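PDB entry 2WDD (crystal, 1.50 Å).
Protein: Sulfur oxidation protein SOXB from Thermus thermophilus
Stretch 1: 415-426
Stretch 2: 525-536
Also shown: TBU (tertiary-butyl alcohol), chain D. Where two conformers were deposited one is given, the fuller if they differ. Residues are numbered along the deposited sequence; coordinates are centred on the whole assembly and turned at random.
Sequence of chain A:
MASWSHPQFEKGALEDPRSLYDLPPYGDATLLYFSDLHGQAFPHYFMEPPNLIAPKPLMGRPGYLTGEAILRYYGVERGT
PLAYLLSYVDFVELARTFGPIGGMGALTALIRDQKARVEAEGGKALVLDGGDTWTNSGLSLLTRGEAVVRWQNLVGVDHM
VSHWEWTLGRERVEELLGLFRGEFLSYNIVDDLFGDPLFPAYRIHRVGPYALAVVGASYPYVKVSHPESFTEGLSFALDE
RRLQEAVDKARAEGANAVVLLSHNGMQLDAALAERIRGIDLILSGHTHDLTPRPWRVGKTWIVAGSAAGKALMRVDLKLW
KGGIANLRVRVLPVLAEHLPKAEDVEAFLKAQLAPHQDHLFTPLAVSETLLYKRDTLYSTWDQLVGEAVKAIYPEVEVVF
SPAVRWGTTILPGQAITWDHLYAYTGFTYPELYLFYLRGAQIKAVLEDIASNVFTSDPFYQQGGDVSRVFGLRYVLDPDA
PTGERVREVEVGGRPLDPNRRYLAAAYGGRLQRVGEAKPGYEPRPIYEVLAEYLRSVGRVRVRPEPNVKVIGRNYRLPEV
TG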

ATOM      1  N   ALA A 415     -15.735  10.910  13.372  1.00 13.24           N
ATOM      2  CA  ALA A 415     -16.835  10.116  12.851  1.00 13.38           C
ATOM      3  C   ALA A 415     -16.349   9.211  11.724  1.00 14.82           C
ATOM      4  O   ALA A 415     -15.566   9.637  10.865  1.00 14.90           O
ATOM      5  N   ILE A 416     -16.819   7.966  11.738  1.00 13.10           N
ATOM      6  CA  ILE A 416     -16.543   6.997  10.678  1.00 12.48           C
ATOM      7  C   ILE A 416     -17.620   7.199   9.616  1.00 17.02           C
ATOM      8  O   ILE A 416     -18.814   7.218   9.932  1.00 15.67           O
ATOM      9  N   THR A 417     -17.199   7.317   8.363  1.00 13.69           N
ATOM     10  CA  THR A 417     -18.121   7.549   7.253  1.00 13.38           C
ATOM     11  C   THR A 417     -18.039   6.427   6.234  1.00 15.94           C
ATOM     12  O   THR A 417     -17.152   5.567   6.303  1.00 14.84           O
ATOM     13  N   TRP A 418     -18.963   6.437   5.279  1.00 13.75           N
ATOM     14  CA  TRP A 418     -18.932   5.437   4.223  1.00 13.71           C
ATOM     15  C   TRP A 418     -17.617   5.559   3.456  1.00 15.01           C
ATOM     16  O   TRP A 418     -17.037   4.554   3.047  1.00 13.30           O
ATOM     17  N   ASP A 419     -17.145   6.784   3.262  1.00 11.52           N
ATOM     18  CA  ASP A 419     -15.883   6.975   2.542  1.00 10.61           C
ATOM     19  C   ASP A 419     -14.755   6.231   3.255  1.00 13.25           C
ATOM     20  O   ASP A 419     -13.916   5.612   2.604  1.00 13.07           O
ATOM     21  N   HIS A 420     -14.776   6.230   4.587  1.00 10.94           N
ATOM     22  CA  HIS A 420     -13.779   5.475   5.347  1.00  9.75           C
ATOM     23  C   HIS A 420     -13.986   3.977   5.136  1.00 13.44           C
ATOM     24  O   HIS A 420     -13.026   3.225   4.983  1.00 11.96           O
ATOM     25  N   LEU A 421     -15.237   3.523   5.183  1.00 10.40           N
ATOM     26  CA  LEU A 421     -15.484   2.097   5.002  1.00 10.51           C
ATOM     27  C   LEU A 421     -14.916   1.642   3.656  1.00 11.90           C
ATOM     28  O   LEU A 421     -14.342   0.559   3.556  1.00 10.49           O
ATOM     29  N   TYR A 422     -15.085   2.456   2.616  1.00 10.38           N
ATOM     30  CA  TYR A 422     -14.552   2.105   1.301  1.00  9.83           C
ATOM     31  C   TYR A 422     -13.022   2.186   1.290  1.00 12.21           C
ATOM     32  O   TYR A 422     -12.363   1.375   0.642  1.00 10.72           O
ATOM     33  N   ALA A 423     -12.454   3.120   2.046  1.00  9.72           N
ATOM     34  CA  ALA A 423     -10.990   3.200   2.153  1.00  9.10           C
ATOM     35  C   ALA A 423     -10.407   1.947   2.821  1.00 11.61           C
ATOM     36  O   ALA A 423      -9.288   1.538   2.524  1.00 10.03           O
ATOM     37  N   TYR A 424     -11.160   1.363   3.750  1.00  8.61           N
ATOM     38  CA  TYR A 424     -10.709   0.183   4.468  1.00  8.00           C
ATOM     39  C   TYR A 424     -11.089  -1.133   3.803  1.00  9.74           C
ATOM     40  O   TYR A 424     -10.406  -2.147   3.990  1.00  9.60           O
ATOM     41  N   THR A 425     -12.253  -1.163   3.150  1.00  8.27           N
ATOM     42  CA  THR A 425     -12.788  -2.425   2.648  1.00  8.54           C
ATOM     43  C   THR A 425     -13.289  -2.378   1.214  1.00 11.68           C
ATOM     44  O   THR A 425     -14.060  -3.258   0.793  1.00 10.39           O
ATOM     45  N   GLY A 426     -12.859  -1.361   0.475  1.00 10.32           N
ATOM     46  CA  GLY A 426     -13.270  -1.158  -0.901  1.00 10.17           C
ATOM     47  C   GLY A 426     -12.647  -2.095  -1.916  1.00 11.80           C
ATOM     48  O   GLY A 426     -12.037  -1.642  -2.895  1.00 11.56           O
ATOM     49  N   PRO A 525     -21.418  -7.926   0.827  1.00 11.74           N
ATOM     50  CA  PRO A 525     -20.230  -7.085   1.056  1.00 11.14           C
ATOM     51  C   PRO A 525     -19.925  -6.797   2.513  1.00 13.79           C
ATOM     52  O   PRO A 525     -20.804  -6.439   3.286  1.00 13.45           O
ATOM     53  N   ILE A 526     -18.655  -6.901   2.876  1.00 10.36           N
ATOM     54  CA  ILE A 526     -18.264  -6.631   4.246  1.00  9.73           C
ATOM     55  C   ILE A 526     -18.709  -5.243   4.699  1.00 11.59           C
ATOM     56  O   ILE A 526     -19.090  -5.070   5.857  1.00 12.05           O
ATOM     57  N   TYR A 527     -18.591  -4.241   3.827  1.00  9.17           N
ATOM     58  CA  TYR A 527     -18.967  -2.877   4.209  1.00  8.75           C
ATOM     59  C   TYR A 527     -20.440  -2.715   4.573  1.00 12.94           C
ATOM     60  O   TYR A 527     -20.782  -1.851   5.381  1.00 12.34           O
ATOM     61  N   GLU A 528     -21.300  -3.563   4.002  1.00 11.07           N
ATOM     62  CA  GLU A 528     -22.718  -3.518   4.354  1.00 11.43           C
ATOM     63  C   GLU A 528     -22.864  -3.991   5.796  1.00 13.66           C
ATOM     64  O   GLU A 528     -23.661  -3.438   6.566  1.00 13.99           O
ATOM     65  N   VAL A 529     -22.093  -5.011   6.171  1.00 10.18           N
ATOM     66  CA  VAL A 529     -22.148  -5.533   7.526  1.00  9.47           C
ATOM     67  C   VAL A 529     -21.643  -4.460   8.486  1.00 13.28           C
ATOM     68  O   VAL A 529     -22.241  -4.202   9.532  1.00 12.83           O
ATOM     69  N   LEU A 530     -20.537  -3.818   8.115  1.00  9.81           N
ATOM     70  CA  LEU A 530     -19.976  -2.777   8.957  1.00  9.73           C
ATOM     71  C   LEU A 530     -20.922  -1.612   9.161  1.00 12.59           C
ATOM     72  O   LEU A 530     -21.076  -1.129  10.281  1.00 13.00           O
ATOM     73  N   ALA A 531     -21.549  -1.155   8.081  1.00 11.22           N
ATOM     74  CA  ALA A 531     -22.472  -0.033   8.177  1.00 11.77           C
ATOM     75  C   ALA A 531     -23.661  -0.405   9.070  1.00 14.74           C
ATOM     76  O   ALA A 531     -24.080   0.396   9.889  1.00 14.59           O
ATOM     77  N   GLU A 532     -24.161  -1.632   8.937  1.00 13.26           N
ATOM     78  CA  GLU A 532     -25.274  -2.094   9.765  0.50 13.39           C
ATOM     79  C   GLU A 532     -24.911  -2.030  11.246  1.00 17.28           C
ATOM     80  O   GLU A 532     -25.693  -1.560  12.080  1.00 17.67           O
ATOM     81  N   TYR A 533     -23.721  -2.517  11.579  1.00 13.35           N
ATOM     82  CA  TYR A 533     -23.255  -2.524  12.954  1.00 12.42           C
ATOM     83  C   TYR A 533     -23.060  -1.101  13.472  1.00 15.14           C
ATOM     84  O   TYR A 533     -23.566  -0.740  14.532  1.00 15.32           O
ATOM     85  N   LEU A 534     -22.297  -0.301  12.732  1.00 12.83           N
ATOM     86  CA  LEU A 534     -22.000   1.065  13.151  1.00 12.38           C
ATOM     87  C   LEU A 534     -23.237   1.941  13.346  1.00 15.70           C
ATOM     88  O   LEU A 534     -23.325   2.669  14.339  1.00 15.81           O
ATOM     89  N   ARG A 535     -24.173   1.891  12.396  1.00 14.93           N
ATOM     90  CA  ARG A 535     -25.401   2.690  12.505  1.00 15.53           C
ATOM     91  C   ARG A 535     -26.100   2.340  13.811  1.00 17.56           C
ATOM     92  O   ARG A 535     -26.569   3.217  14.525  1.00 17.86           O
ATOM     93  N   SER A 536     -26.165   1.050  14.108  1.00 13.66           N
ATOM     94  CA  SER A 536     -26.823   0.583  15.310  1.00 14.03           C
ATOM     95  C   SER A 536     -26.140   1.024  16.608  1.00 17.86           C
ATOM     96  O   SER A 536     -26.781   1.595  17.502  1.00 17.79           O
TER

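The helices of the two stretches run roughly antiparallel, with N-to-C directions 141° apart and a closest axial approach of 10.1 Å. No direct hydrogen bond joins the stretches, so the 531 Å² buried between them, both sides summed, reflects mainly side-chain packing.

Pro525 occupies the N-cap position of the second helix, and its side chain makes no contact with stretch 1. Ile526 (chi1 t, chi2 p) sets its CA-to-CB bond sideways, yet its CG2 lies 3.6 Å from Thr425 CB. Thr425 (p) points toward stretch 2 with its hydroxyl already engaged: Thr425 OG1 donates to Leu421 O at 2.7 Å, within its own stretch.

Tyr527 (chi1 p, 44°) points toward stretch 1 and has the largest covered area of any residue here, 92 Å². It is a knob in a hole formed by Trp418, Leu421, Tyr422 and Thr425. The edge of the Tyr422 ring meets its face, with centroids 5.2 Å apart and planes at 80°. Thr425 OG1 approaches Tyr527 CB to 3.4 Å, while Trp418 CZ3 is 3.6 Å from Tyr527 CD1 in an oblique aromatic pair. The tert-butyl alcohol lies nearby, its O atom 3.7 Å from Tyr422 OH and 4.0 Å from Tyr527 OH.

Glu528 points away and contributes little, and Val529 is out of reach. Leu530 (m, t) returns toward the partner: its CD1 is 3.9 Å from Thr425 CG2, and its CB is 4.2 Å from Leu421 CD2.

Ala531 also points toward stretch 1, and its methyl permits close approach by an indole: Ala531 CB is 3.3 Å from Trp418 CZ2. Trp418 starts sideways, with chi1 between wells at -97°, but its ring end comes nearer. Leu421 (m, t) supplies the reciprocal knob, sitting among Tyr527, Leu530, Ala531 and Leu534; Leu421 CD1 is 4.0 Å from Ala531 CB.

Glu532 points away and Tyr533 is out of reach. One turn beyond Leu530, Leu534 (m, t) extends the apolar seam, its CD1 lying 3.9 Å from Ile416 CG2 and 4.0 Å from Leu421 CD2. Ile416 (m, t) also points toward stretch 2.

Arg535 starts sideways, but its extended chain (m, t, t) brings NH2 to the edge of the Trp418 ring, 3.5 Å from Trp418 CZ2. Water 1 provides a polar bridge here, accepting from Trp418 NE1 at 3.1 Å and from Arg535 NH2 at 2.9 Å. Ser536 lies beyond reach.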

ATOM      1  CB  ALA A 415     -17.956  11.032  12.343  1.00 14.39           C
ATOM      2  CB  ILE A 416     -16.594   5.551  11.194  1.00 14.12           C
ATOM      3  CG1 ILE A 416     -15.622   5.344  12.355  1.00 13.70           C
ATOM      4  CG2 ILE A 416     -16.321   4.560  10.053  1.00 14.51           C
ATOM      5  CD1 ILE A 416     -15.854   4.056  13.128  1.00 16.72           C
ATOM      6  CB  THR A 417     -17.793   8.875   6.555  1.00 18.33           C
ATOM      7  OG1 THR A 417     -16.540   8.734   5.867  1.00 15.86           O
ATOM      8  CG2 THR A 417     -17.694  10.013   7.568  1.00 17.72           C
ATOM      9  CB  TRP A 418     -20.114   5.611   3.270  1.00 13.37           C
ATOM     10  CG  TRP A 418     -21.258   4.713   3.595  1.00 14.61           C
ATOM     11  CD1 TRP A 418     -22.435   5.061   4.195  1.00 17.74           C
ATOM     12  CD2 TRP A 418     -21.340   3.314   3.322  1.00 14.42           C
ATOM     13  NE1 TRP A 418     -23.240   3.956   4.323  1.00 16.85           N
ATOM     14  CE2 TRP A 418     -22.597   2.870   3.786  1.00 18.17           C
ATOM     15  CE3 TRP A 418     -20.468   2.389   2.740  1.00 15.57           C
ATOM     16  CZ2 TRP A 418     -23.005   1.542   3.676  1.00 17.26           C
ATOM     17  CZ3 TRP A 418     -20.879   1.080   2.612  1.00 16.65           C
ATOM     18  CH2 TRP A 418     -22.139   0.665   3.080  1.00 17.17           C
ATOM     19  CB  ASP A 419     -15.555   8.453   2.324  1.00 12.62           C
ATOM     20  CG  ASP A 419     -14.619   8.674   1.132  1.00 15.63           C
ATOM     21  OD1 ASP A 419     -14.872   8.092   0.057  1.00 16.22           O
ATOM     22  OD2 ASP A 419     -13.584   9.357   1.296  1.00 17.74           O
ATOM     23  CB  HIS A 420     -13.864   5.768   6.847  1.00 10.58           C
ATOM     24  CG  HIS A 420     -13.531   7.181   7.220  1.00 13.31           C
ATOM     25  ND1 HIS A 420     -14.333   7.922   8.062  1.00 15.36           N
ATOM     26  CD2 HIS A 420     -12.458   7.959   6.940  1.00 14.93           C
ATOM     27  CE1 HIS A 420     -13.780   9.103   8.269  1.00 14.76           C
ATOM     28  NE2 HIS A 420     -12.647   9.158   7.590  1.00 14.77           N
ATOM     29  CB  LEU A 421     -16.976   1.771   5.078  1.00 10.20           C
ATOM     30  CG  LEU A 421     -17.679   2.014   6.413  1.00 12.86           C
ATOM     31  CD1 LEU A 421     -19.097   1.415   6.363  1.00 12.80           C
ATOM     32  CD2 LEU A 421     -16.869   1.437   7.559  1.00 12.06           C
ATOM     33  CB  TYR A 422     -15.130   2.999   0.209  1.00 10.80           C
ATOM     34  CG  TYR A 422     -16.629   2.862  -0.011  1.00 11.84           C
ATOM     35  CD1 TYR A 422     -17.236   1.616  -0.080  1.00 13.56           C
ATOM     36  CD2 TYR A 422     -17.425   3.994  -0.169  1.00 12.42           C
ATOM     37  CE1 TYR A 422     -18.612   1.500  -0.270  1.00 14.40           C
ATOM     38  CE2 TYR A 422     -18.799   3.887  -0.370  1.00 13.31           C
ATOM     39  CZ  TYR A 422     -19.377   2.641  -0.422  1.00 17.73           C
ATOM     40  OH  TYR A 422     -20.735   2.537  -0.625  1.00 18.56           O
ATOM     41  CB  ALA A 423     -10.575   4.433   2.939  1.00 10.28           C
ATOM     42  CB  TYR A 424     -11.362   0.156   5.850  1.00  8.75           C
ATOM     43  CG  TYR A 424     -10.756   1.059   6.896  1.00  9.38           C
ATOM     44  CD1 TYR A 424      -9.434   0.894   7.310  1.00 10.53           C
ATOM     45  CD2 TYR A 424     -11.567   1.948   7.609  1.00 10.08           C
ATOM     46  CE1 TYR A 424      -8.913   1.655   8.368  1.00 10.59           C
ATOM     47  CE2 TYR A 424     -11.066   2.707   8.667  1.00 10.04           C
ATOM     48  CZ  TYR A 424      -9.735   2.571   9.033  1.00 11.19           C
ATOM     49  OH  TYR A 424      -9.247   3.320  10.089  1.00  9.92           O
ATOM     50  CB  THR A 425     -13.930  -2.949   3.566  1.00 11.42           C
ATOM     51  OG1 THR A 425     -15.056  -2.059   3.499  1.00 10.97           O
ATOM     52  CG2 THR A 425     -13.475  -3.091   5.019  1.00 10.99           C
ATOM     53  CB  PRO A 525     -20.571  -5.786   0.335  1.00 12.38           C
ATOM     54  CG  PRO A 525     -21.615  -6.178  -0.681  1.00 17.24           C
ATOM     55  CD  PRO A 525     -22.414  -7.251  -0.025  1.00 13.47           C
ATOM     56  CB  ILE A 526     -16.757  -6.815   4.436  1.00 11.87           C
ATOM     57  CG1 ILE A 526     -16.379  -6.645   5.912  1.00 11.61           C
ATOM     58  CG2 ILE A 526     -15.998  -5.851   3.522  1.00 11.02           C
ATOM     59  CD1 ILE A 526     -17.059  -7.630   6.851  1.00 12.20           C
ATOM     60  CB  TYR A 527     -18.477  -1.809   3.228  1.00 10.46           C
ATOM     61  CG  TYR A 527     -18.668  -2.147   1.773  1.00 11.14           C
ATOM     62  CD1 TYR A 527     -19.930  -2.101   1.179  1.00 13.32           C
ATOM     63  CD2 TYR A 527     -17.575  -2.407   0.954  1.00 12.14           C
ATOM     64  CE1 TYR A 527     -20.092  -2.372  -0.175  1.00 13.65           C
ATOM     65  CE2 TYR A 527     -17.731  -2.664  -0.392  1.00 12.52           C
ATOM     66  CZ  TYR A 527     -18.988  -2.634  -0.958  1.00 14.12           C
ATOM     67  OH  TYR A 527     -19.123  -2.927  -2.301  1.00 13.92           O
ATOM     68  CB  GLU A 528     -23.557  -4.392   3.420  1.00 12.55           C
ATOM     69  CG  GLU A 528     -23.683  -3.810   2.019  1.00 21.23           C
ATOM     70  CD  GLU A 528     -24.547  -4.652   1.086  1.00 49.55           C
ATOM     71  OE1 GLU A 528     -25.131  -5.664   1.541  1.00 39.55           O
ATOM     72  OE2 GLU A 528     -24.644  -4.294  -0.108  1.00 46.41           O
ATOM     73  CB  VAL A 529     -21.313  -6.838   7.637  1.00 12.82           C
ATOM     74  CG1 VAL A 529     -21.273  -7.349   9.066  1.00 12.97           C
ATOM     75  CG2 VAL A 529     -21.855  -7.911   6.691  1.00 13.12           C
ATOM     76  CB  LEU A 530     -18.663  -2.270   8.375  1.00  9.68           C
ATOM     77  CG  LEU A 530     -17.564  -3.329   8.402  1.00 13.17           C
ATOM     78  CD1 LEU A 530     -16.351  -2.814   7.671  1.00 12.21           C
ATOM     79  CD2 LEU A 530     -17.212  -3.700   9.850  1.00 18.32           C
ATOM     80  CB  ALA A 531     -22.933   0.434   6.802  1.00 13.01           C
ATOM     81  CB  GLU A 532     -25.640  -3.533   9.393  0.50 14.76           C
ATOM     82  CG  GLU A 532     -26.716  -3.638   8.337  0.50 22.89           C
ATOM     83  CD  GLU A 532     -27.046  -5.073   7.982  0.50 29.18           C
ATOM     84  OE1 GLU A 532     -26.737  -5.979   8.781  0.50 22.84           O
ATOM     85  OE2 GLU A 532     -27.607  -5.292   6.895  0.50 22.36           O
ATOM     86  CB  TYR A 533     -21.928  -3.274  13.039  1.00 13.30           C
ATOM     87  CG  TYR A 533     -21.264  -3.206  14.396  1.00 12.23           C
ATOM     88  CD1 TYR A 533     -21.814  -3.849  15.494  1.00 12.35           C
ATOM     89  CD2 TYR A 533     -20.093  -2.479  14.578  1.00 13.00           C
ATOM     90  CE1 TYR A 533     -21.183  -3.814  16.739  1.00 13.63           C
ATOM     91  CE2 TYR A 533     -19.463  -2.435  15.812  1.00 13.84           C
ATOM     92  CZ  TYR A 533     -20.017  -3.088  16.889  1.00 17.83           C
ATOM     93  OH  TYR A 533     -19.380  -3.038  18.113  1.00 17.80           O
ATOM     94  CB  LEU A 534     -21.024   1.731  12.175  1.00 11.77           C
ATOM     95  CG  LEU A 534     -19.635   1.084  12.102  1.00 14.46           C
ATOM     96  CD1 LEU A 534     -18.813   1.743  10.991  1.00 14.36           C
ATOM     97  CD2 LEU A 534     -18.909   1.203  13.437  1.00 14.66           C
ATOM     98  CB  ARG A 535     -26.375   2.371  11.362  1.00 18.84           C
ATOM     99  CG  ARG A 535     -25.896   2.699   9.965  1.00 28.23           C
ATOM    100  CD  ARG A 535     -26.879   2.129   8.934  1.00 30.63           C
ATOM    101  NE  ARG A 535     -26.513   2.488   7.568  1.00 29.59           N
ATOM    102  CZ  ARG A 535     -26.437   1.626   6.561  1.00 38.81           C
ATOM    103  NH1 ARG A 535     -26.714   0.346   6.761  1.00 25.81           N
ATOM    104  NH2 ARG A 535     -26.090   2.043   5.351  1.00 27.38           N
ATOM    105  CB  SER A 536     -26.941  -0.942  15.292  1.00 17.38           C
ATOM    106  OG  SER A 536     -27.528  -1.417  16.501  1.00 25.91           O
TER
HETATM  107  O   TBU D1576     -20.109   0.629  -3.741  1.00 36.77           O
HETATM  108  C   TBU D1576     -20.956   0.548  -4.888  1.00 35.97           C
HETATM  109  C1  TBU D1576     -22.352   1.033  -4.550  1.00 35.55           C
HETATM  110  C2  TBU D1576     -20.367   1.426  -5.992  1.00 35.76           C
HETATM  111  C3  TBU D1576     -21.051  -0.908  -5.348  1.00 36.37           C
HETATM  112  O   HOH W   1     -25.966   4.897   5.405  1.00 28.91           O